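Local structure of alpha-1,3-glucanase (Bacillus circulans, 5ZRU) at residues 455-460 and 491-496. The protein probably hydrolyses alpha-1,3-glucan, this chain being the catalytic unit of a larger GH87-type enzyme with predicted carbohydrate-binding modules. Sequence-based numbering, arbitrary orientation.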
loop_
_atom_site.group_PDB
_atom_site.type_symbol
_atom_site.label_atom_id
_atom_site.label_comp_id
_atom_site.label_asym_id
_atom_site.label_seq_id
_atom_site.Cartn_x
_atom_site.Cartn_y
_atom_site.Cartn_z
ATOM N N ASP A 455 -9.045 -6.991 16.115
ATOM C CA ASP A 455 -8.177 -6.035 16.786
ATOM C C ASP A 455 -7.723 -4.944 15.829
ATOM O O ASP A 455 -6.535 -4.688 15.659
ATOM C CB ASP A 455 -6.991 -6.764 17.423
ATOM C CG ASP A 455 -7.429 -7.691 18.536
ATOM O OD1 ASP A 455 -7.698 -7.182 19.644
ATOM O OD2 ASP A 455 -7.543 -8.913 18.292
ATOM N N THR A 456 -8.686 -4.302 15.179
ATOM C CA THR A 456 -8.345 -3.446 14.051
ATOM C C THR A 456 -9.131 -2.149 14.139
ATOM O O THR A 456 -10.313 -2.156 14.486
ATOM C CB THR A 456 -8.611 -4.170 12.723
ATOM O OG1 THR A 456 -7.642 -5.216 12.555
ATOM C CG2 THR A 456 -8.528 -3.210 11.523
ATOM N N THR A 457 -8.456 -1.040 13.851
ATOM C CA THR A 457 -9.056 0.287 13.835
ATOM C C THR A 457 -9.143 0.777 12.399
ATOM O O THR A 457 -8.160 0.705 11.654
ATOM C CB THR A 457 -8.239 1.264 14.682
ATOM O OG1 THR A 457 -8.266 0.817 16.038
ATOM C CG2 THR A 457 -8.815 2.685 14.604
ATOM N N ILE A 458 -10.326 1.256 12.022
ATOM C CA ILE A 458 -10.637 1.703 10.671
ATOM C C ILE A 458 -11.110 3.138 10.776
ATOM O O ILE A 458 -11.971 3.442 11.611
ATOM C CB ILE A 458 -11.727 0.822 10.029
ATOM C CG1 ILE A 458 -11.209 -0.597 9.797
ATOM C CG2 ILE A 458 -12.265 1.482 8.762
ATOM C CD1 ILE A 458 -12.327 -1.629 9.547
ATOM N N ILE A 459 -10.558 4.024 9.943
ATOM C CA ILE A 459 -10.817 5.457 10.067
ATOM C C ILE A 459 -11.063 6.056 8.685
ATOM O O ILE A 459 -10.271 5.840 7.761
ATOM C CB ILE A 459 -9.649 6.192 10.763
ATOM C CG1 ILE A 459 -9.370 5.595 12.143
ATOM C CG2 ILE A 459 -9.950 7.696 10.898
ATOM C CD1 ILE A 459 -8.173 6.237 12.860
ATOM N N ASN A 460 -12.158 6.810 8.550
ATOM C CA ASN A 460 -12.431 7.604 7.347
ATOM C C ASN A 460 -12.524 6.739 6.091
ATOM O O ASN A 460 -12.130 7.167 5.003
ATOM C CB ASN A 460 -11.369 8.689 7.132
ATOM C CG ASN A 460 -11.291 9.680 8.264
ATOM O OD1 ASN A 460 -12.259 9.905 8.980
ATOM N ND2 ASN A 460 -10.119 10.290 8.426
ATOM N N ASN A 491 -13.413 -7.278 17.832
ATOM C CA ASN A 491 -12.667 -6.119 18.326
ATOM C C ASN A 491 -12.272 -5.197 17.169
ATOM O O ASN A 491 -11.095 -4.988 16.876
ATOM C CB ASN A 491 -11.432 -6.564 19.119
ATOM C CG ASN A 491 -11.784 -7.102 20.494
ATOM O OD1 ASN A 491 -12.623 -6.531 21.201
ATOM N ND2 ASN A 491 -11.139 -8.196 20.884
ATOM N N ILE A 492 -13.281 -4.664 16.491
ATOM C CA ILE A 492 -13.061 -3.754 15.368
ATOM C C ILE A 492 -13.647 -2.405 15.740
ATOM O O ILE A 492 -14.818 -2.325 16.128
ATOM C CB ILE A 492 -13.707 -4.256 14.060
ATOM C CG1 ILE A 492 -13.429 -5.747 13.817
ATOM C CG2 ILE A 492 -13.277 -3.369 12.875
ATOM C CD1 ILE A 492 -12.005 -6.082 13.461
ATOM N N ASP A 493 -12.852 -1.348 15.586
ATOM C CA ASP A 493 -13.329 0.018 15.766
ATOM C C ASP A 493 -13.427 0.663 14.394
ATOM O O ASP A 493 -12.436 0.698 13.655
ATOM C CB ASP A 493 -12.394 0.810 16.676
ATOM C CG ASP A 493 -12.379 0.266 18.090
ATOM O OD1 ASP A 493 -13.317 0.570 18.851
ATOM O OD2 ASP A 493 -11.450 -0.496 18.420
ATOM N N ILE A 494 -14.618 1.150 14.051
ATOM C CA ILE A 494 -14.894 1.718 12.735
ATOM C C ILE A 494 -15.333 3.160 12.949
ATOM O O ILE A 494 -16.450 3.411 13.423
ATOM C CB ILE A 494 -15.962 0.923 11.968
ATOM C CG1 ILE A 494 -15.773 -0.594 12.171
ATOM C CG2 ILE A 494 -15.893 1.256 10.483
ATOM C CD1 ILE A 494 -16.799 -1.473 11.422
ATOM N N ILE A 495 -14.477 4.106 12.563
ATOM C CA ILE A 495 -14.612 5.507 12.952
ATOM C C ILE A 495 -14.821 6.384 11.723
ATOM O O ILE A 495 -14.043 6.316 10.763
ATOM C CB ILE A 495 -13.378 5.971 13.742
ATOM C CG1 ILE A 495 -13.218 5.102 14.996
ATOM C CG2 ILE A 495 -13.458 7.459 14.059
ATOM C CD1 ILE A 495 -11.820 5.104 15.538
ATOM N N ASN A 496 -15.854 7.234 11.779
ATOM C CA ASN A 496 -16.105 8.272 10.772
ATOM C C ASN A 496 -16.169 7.701 9.357
ATOM O O ASN A 496 -15.502 8.179 8.436
ATOM C CB ASN A 496 -15.063 9.384 10.865
ATOM C CG ASN A 496 -15.396 10.389 11.949
ATOM O OD1 ASN A 496 -16.559 10.521 12.341
ATOM N ND2 ASN A 496 -14.382 11.093 12.453
HETATM O O HOH W 1 -9.627 -10.053 19.304
HETATM O O HOH W 2 -11.852 10.899 11.651
#
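Ile492 and Thr456 pair across two parallel strands, 456-459 and 492-495, whose axes pass 4.7 Å apart. From Ile492 CB, which sits near Thr456 O, one branch, CG2, lies 3.6 Å from that oxygen and reaches Ile458 CD1; the other runs through CG1, and chi2 -70° sets CD1 4.0 Å from Thr456 CB and close to Asp455 N. An alanine here would probably leave Ile458 CD1 without its methyl neighbour and open a gap beside Thr456 CB. On this buried face Ile458 CG2 also meets Ile494 CG2 at 4.0 Å, and Ile475 of the next wall covers both residues. Five backbone hydrogen bonds, from Thr456 N to Asn491 O through Asn460 N to Ile495 O, join the strands. On the other face Ile495 CD1 touches Thr457 CG2, while Arg12 NH1 hydrogen-bonds to Thr457 OG1 and forms a salt bridge with Asp493 OD2. One water bridges Asp455 OD2 and Asn491 ND2, a second Asn460 OD1 and Asn496 ND2, each donating to the oxygen; Asp427 holds Asn460 ND2. In-register alignment, here isoleucine beside isoleucine and asparagine beside asparagine, between successive coils is characteristic of the right-handed parallel beta-helix of the pectate lyase-like D2 domain.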